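Local coordinates for teichoic acid biosynthesis protein F (Staphylococcus epidermidis, PDB 3L7I) that probably takes part in teichoic acid biosynthesis and has a GT-B-type fold with two parallel, Rossmann-like sheets, at residues 580-585 and 610-615; 486-491 and 654-659. All coordinates share one frame; numbering follows the deposited sequence.

Interaction 1 of 2, residues 580-585 and 610-615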
# COMPACT_ATOMS: atom_id res chain seq x y z
N LEU A 580 39.49 48.26 -3.87
CA LEU A 580 38.51 47.24 -4.28
C LEU A 580 37.71 46.75 -3.08
O LEU A 580 38.29 46.23 -2.12
CB LEU A 580 39.19 46.06 -4.97
CG LEU A 580 40.17 46.41 -6.09
CD1 LEU A 580 40.68 45.19 -6.81
CD2 LEU A 580 39.48 47.36 -7.04
N LEU A 581 36.39 46.91 -3.13
CA LEU A 581 35.53 46.48 -2.03
C LEU A 581 34.92 45.11 -2.31
O LEU A 581 34.07 44.96 -3.20
CB LEU A 581 34.42 47.50 -1.77
CG LEU A 581 34.80 48.97 -1.61
CD1 LEU A 581 33.57 49.83 -1.41
CD2 LEU A 581 35.79 49.19 -0.46
N ARG A 582 35.36 44.10 -1.56
CA ARG A 582 34.81 42.76 -1.69
C ARG A 582 33.91 42.44 -0.51
O ARG A 582 34.39 41.98 0.53
CB ARG A 582 35.93 41.74 -1.81
CG ARG A 582 35.44 40.29 -1.76
CD ARG A 582 36.15 39.39 -2.76
NE ARG A 582 35.38 39.31 -3.98
CZ ARG A 582 34.97 38.17 -4.53
NH1 ARG A 582 35.29 37.00 -3.99
NH2 ARG A 582 34.26 38.21 -5.65
N MET A 583 32.62 42.66 -0.67
CA MET A 583 31.66 42.52 0.42
C MET A 583 30.73 41.33 0.26
O MET A 583 30.59 40.80 -0.83
CB MET A 583 30.80 43.78 0.47
CG MET A 583 31.53 45.01 0.00
SD MET A 583 32.63 45.52 1.32
CE MET A 583 31.43 46.28 2.42
N HIS A 584 30.09 40.93 1.35
CA HIS A 584 29.02 39.93 1.28
C HIS A 584 28.03 40.43 0.24
O HIS A 584 27.91 41.63 0.01
CB HIS A 584 28.31 39.77 2.64
CG HIS A 584 27.26 38.70 2.66
ND1 HIS A 584 25.93 38.94 2.37
CD2 HIS A 584 27.34 37.38 2.97
CE1 HIS A 584 25.25 37.82 2.48
NE2 HIS A 584 26.07 36.86 2.84
N TYR A 585 27.32 39.51 -0.40
CA TYR A 585 26.48 39.90 -1.53
C TYR A 585 25.32 40.77 -1.08
O TYR A 585 24.86 41.61 -1.83
CB TYR A 585 25.99 38.68 -2.31
CG TYR A 585 24.76 38.01 -1.73
CD1 TYR A 585 23.50 38.57 -1.91
CD2 TYR A 585 24.87 36.83 -1.00
CE1 TYR A 585 22.37 37.97 -1.37
CE2 TYR A 585 23.75 36.22 -0.46
CZ TYR A 585 22.50 36.80 -0.65
OH TYR A 585 21.38 36.19 -0.12
N SER A 610 41.38 35.00 -6.60
CA SER A 610 42.84 34.92 -6.61
C SER A 610 43.41 35.96 -7.55
O SER A 610 44.47 36.53 -7.32
CB SER A 610 43.30 33.54 -7.06
OG SER A 610 42.24 32.62 -6.92
N GLU A 611 42.67 36.20 -8.63
CA GLU A 611 43.01 37.27 -9.55
C GLU A 611 42.94 38.62 -8.84
O GLU A 611 43.79 39.47 -9.04
CB GLU A 611 42.11 37.24 -10.78
CG GLU A 611 42.30 35.98 -11.61
CD GLU A 611 41.51 35.98 -12.89
OE1 GLU A 611 40.61 36.84 -13.03
OE2 GLU A 611 41.79 35.13 -13.76
N LEU A 612 41.93 38.81 -7.99
CA LEU A 612 41.87 40.06 -7.26
C LEU A 612 43.11 40.23 -6.34
O LEU A 612 43.66 41.33 -6.20
CB LEU A 612 40.55 40.21 -6.50
CG LEU A 612 39.32 40.41 -7.40
CD1 LEU A 612 38.01 40.46 -6.60
CD2 LEU A 612 39.50 41.65 -8.24
N PHE A 613 43.58 39.14 -5.74
CA PHE A 613 44.80 39.26 -4.93
C PHE A 613 45.97 39.67 -5.79
O PHE A 613 46.72 40.59 -5.43
CB PHE A 613 45.15 37.96 -4.19
CG PHE A 613 44.14 37.54 -3.17
CD1 PHE A 613 43.47 38.49 -2.41
CD2 PHE A 613 43.86 36.21 -2.97
CE1 PHE A 613 42.53 38.11 -1.48
CE2 PHE A 613 42.92 35.83 -2.03
CZ PHE A 613 42.26 36.78 -1.29
N LEU A 614 46.15 38.98 -6.91
CA LEU A 614 47.30 39.20 -7.79
C LEU A 614 47.51 40.68 -8.10
O LEU A 614 48.62 41.17 -8.09
CB LEU A 614 47.14 38.43 -9.10
CG LEU A 614 47.59 36.97 -9.09
CD1 LEU A 614 47.73 36.48 -10.51
CD2 LEU A 614 48.90 36.82 -8.34
N ILE A 615 46.42 41.39 -8.37
CA ILE A 615 46.57 42.80 -8.68
C ILE A 615 46.50 43.72 -7.45
O ILE A 615 46.44 44.94 -7.60
CB ILE A 615 45.54 43.26 -9.75
CG1 ILE A 615 44.13 43.26 -9.16
CG2 ILE A 615 45.67 42.42 -11.02
CD1 ILE A 615 43.08 43.89 -10.07
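Leu580 and Leu612 form the tightly packed part of this contact. They meet through methyl groups, Leu580 CD1 lying 4.0 Å from Leu612 CD2, and their side chains cross obliquely. Leu580 and Leu612 both direct their CB toward the other segment. Ile615 joins the same apolar cluster. It is the first residue past the helix, and Ile615 CD1 lies 4.3 Å from Leu580 CD1. Leu580 CD1 thus touches a terminal methyl of each of two residues. All three residues are buried. Leu580 also packs on Val540 and Met542 of strand 539-543, and Leu612 on Val603 and Tyr606.

Helix 609-614 packs on the parallel sheet of the C-terminal half, against strand 577-581. Strand 600-602 lies at one edge of this sheet, next to strand 577-581. Helix 609-614 is part of the crossover that runs from strand 600-602 past strands 577-581 and 539-543 to strand 618-621. This is the long crossover of a Rossmann-like fold.

Arg582 makes the smaller, more open side. The strand has ended here, the residue is partly exposed, and about half as much of its surface is buried in the contact as of Leu580. The Arg582 chain bends at chi2 and chi3, and this brings Arg582 NE to 3.9 Å from Leu612 CD1, with the methyl oblique to the guanidinium plane. The two side chains cross at about a right angle. NE and NH2 of Arg582 have hydrogen-bond partners beyond the two segments.

Interaction 2 of 2, residues 486-491 and 654-659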
# COMPACT_ATOMS: atom_id res chain seq x y z
N ASN A 486 48.69 23.56 4.99
CA ASN A 486 49.80 23.67 5.95
C ASN A 486 49.66 22.69 7.12
O ASN A 486 48.59 22.13 7.34
CB ASN A 486 49.91 25.11 6.47
CG ASN A 486 48.56 25.80 6.55
OD1 ASN A 486 47.75 25.53 7.43
ND2 ASN A 486 48.32 26.71 5.60
N ARG A 487 50.73 22.50 7.89
CA ARG A 487 50.69 21.56 9.00
C ARG A 487 49.64 21.95 10.03
O ARG A 487 48.97 21.10 10.60
CB ARG A 487 52.05 21.43 9.66
CG ARG A 487 52.11 20.27 10.63
CD ARG A 487 51.81 18.95 9.92
NE ARG A 487 53.00 18.08 9.86
CZ ARG A 487 53.70 17.81 8.76
NH1 ARG A 487 53.35 18.32 7.58
NH2 ARG A 487 54.77 17.01 8.84
N TYR A 488 49.52 23.25 10.26
CA TYR A 488 48.50 23.83 11.13
C TYR A 488 47.10 23.44 10.70
O TYR A 488 46.27 23.09 11.52
CB TYR A 488 48.68 25.34 11.12
CG TYR A 488 47.51 26.19 11.52
CD1 TYR A 488 47.38 26.66 12.82
CD2 TYR A 488 46.56 26.59 10.58
CE1 TYR A 488 46.32 27.47 13.18
CE2 TYR A 488 45.50 27.39 10.93
CZ TYR A 488 45.39 27.83 12.23
OH TYR A 488 44.34 28.64 12.58
N SER A 489 46.82 23.50 9.41
CA SER A 489 45.54 23.02 8.90
C SER A 489 45.40 21.51 9.06
O SER A 489 44.36 21.03 9.48
CB SER A 489 45.33 23.45 7.45
OG SER A 489 44.82 24.77 7.38
N THR A 490 46.43 20.75 8.71
CA THR A 490 46.41 19.32 8.92
C THR A 490 46.07 18.97 10.36
O THR A 490 45.23 18.12 10.62
CB THR A 490 47.76 18.65 8.60
OG1 THR A 490 48.12 18.91 7.24
CG2 THR A 490 47.67 17.14 8.83
N GLU A 491 46.73 19.61 11.32
CA GLU A 491 46.57 19.24 12.72
C GLU A 491 45.14 19.52 13.17
O GLU A 491 44.54 18.74 13.91
CB GLU A 491 47.59 19.97 13.59
CG GLU A 491 48.35 19.06 14.54
CD GLU A 491 49.46 18.25 13.85
OE1 GLU A 491 50.62 18.74 13.81
OE2 GLU A 491 49.19 17.12 13.37
N PHE A 654 39.38 31.09 18.14
CA PHE A 654 40.29 31.17 17.00
C PHE A 654 41.40 30.17 17.28
O PHE A 654 41.80 29.98 18.42
CB PHE A 654 40.91 32.55 16.93
CG PHE A 654 40.05 33.58 16.25
CD1 PHE A 654 38.75 33.28 15.86
CD2 PHE A 654 40.53 34.86 16.02
CE1 PHE A 654 37.96 34.24 15.23
CE2 PHE A 654 39.75 35.82 15.41
CZ PHE A 654 38.46 35.50 15.01
N TYR A 655 41.92 29.53 16.23
CA TYR A 655 42.96 28.53 16.43
C TYR A 655 44.29 29.20 16.65
O TYR A 655 45.16 28.67 17.34
CB TYR A 655 43.08 27.60 15.24
CG TYR A 655 41.90 26.68 15.04
CD1 TYR A 655 41.66 25.62 15.90
CD2 TYR A 655 41.04 26.85 13.96
CE1 TYR A 655 40.60 24.77 15.70
CE2 TYR A 655 39.99 26.01 13.75
CZ TYR A 655 39.77 24.97 14.63
OH TYR A 655 38.71 24.15 14.39
N MET A 656 44.45 30.38 16.07
CA MET A 656 45.71 31.08 16.21
C MET A 656 45.63 32.22 17.22
O MET A 656 44.54 32.64 17.64
CB MET A 656 46.19 31.59 14.87
CG MET A 656 45.21 32.50 14.20
SD MET A 656 46.12 33.81 13.37
CE MET A 656 47.44 32.87 12.61
N ASN A 657 46.79 32.71 17.62
CA ASN A 657 46.83 33.82 18.54
C ASN A 657 46.78 35.15 17.79
O ASN A 657 47.81 35.75 17.48
CB ASN A 657 48.03 33.73 19.47
CG ASN A 657 47.86 34.60 20.69
OD1 ASN A 657 47.18 35.64 20.62
ND2 ASN A 657 48.45 34.20 21.81
N TYR A 658 45.56 35.58 17.51
CA TYR A 658 45.26 36.78 16.72
C TYR A 658 45.95 38.05 17.20
O TYR A 658 46.42 38.86 16.40
CB TYR A 658 43.76 37.02 16.77
CG TYR A 658 43.24 38.05 15.79
CD1 TYR A 658 42.77 37.67 14.55
CD2 TYR A 658 43.17 39.39 16.14
CE1 TYR A 658 42.27 38.59 13.66
CE2 TYR A 658 42.67 40.33 15.26
CZ TYR A 658 42.22 39.93 14.01
OH TYR A 658 41.71 40.85 13.12
N MET A 659 45.99 38.22 18.52
CA MET A 659 46.56 39.42 19.10
C MET A 659 48.02 39.57 18.72
O MET A 659 48.55 40.68 18.72
CB MET A 659 46.39 39.40 20.61
CG MET A 659 45.57 40.55 21.12
SD MET A 659 44.19 40.89 20.02
CE MET A 659 42.80 40.54 21.10
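Unusually, a tyrosine hydroxyl leads this contact but bonds nothing across it. Tyr488 reaches from its helix to the loop, and Tyr488 OH sits beside Tyr655 CB, at 3.1 Å. This is an apolar neighbour; the hydroxyl is hydrogen-bonded to Pro447 O, outside the two segments. The end of the ring follows, with Tyr488 CZ 3.8 Å from Tyr655 CB. The CB is oblique to the Tyr488 ring, and the two side chains cross at about a right angle. With CG anti to the backbone N (chi1 159°), the Tyr488 ring extends toward the loop. Met656 adds a wider approach: Met656 CB is 4.2 Å from Tyr488 OH.

Beyond CB and the near ring atoms, the Tyr655 side chain runs away from Tyr488. It lies on Ile492 and Ala496, further along the same helix, and its OH is hydrogen-bonded to Asp454 OD2.

The start of the helix is fixed by Asn486, the N-cap. Asn486 OD1 accepts from Ser489 N (3.0 Å, in the carbonyl plane) and from Ser489 OG (3.0 Å, tilted 35° from it). The same OD1 lies at the edge of the Tyr488 ring, in its plane.

Helix 487-496 follows strand 481-484 of the seven-stranded sheet. The loop 654-659 lies between strands 637-640 and 666-667 of the six-stranded sheet. The contact therefore joins the two halves of the GT-B fold. Helix 688-698 borders it: Phe698 makes an edge-to-face stack with the Tyr488 ring and also touches Met656.

Interaction 1 is a buried contact inside one half of the fold, and interaction 2 a partly buried one between the halves. They share no helix or strand. Both segments of interaction 1 fall in the chain between 491 and 654, which interaction 2 brings together. Their centres are 24 Å apart, and their nearest atoms about 13 Å. Interaction 1 is mainly aliphatic, with one arginine at its margin. In interaction 2 one tyrosine ring and its hydroxyl meet the CB atoms of Tyr655 and Met656; both tyrosine hydroxyls bond residues outside the segments. Neither has a hydrogen bond across its segments. Interaction 1 packs a helix on its own sheet; interaction 2 sets a helix against a loop of the other half.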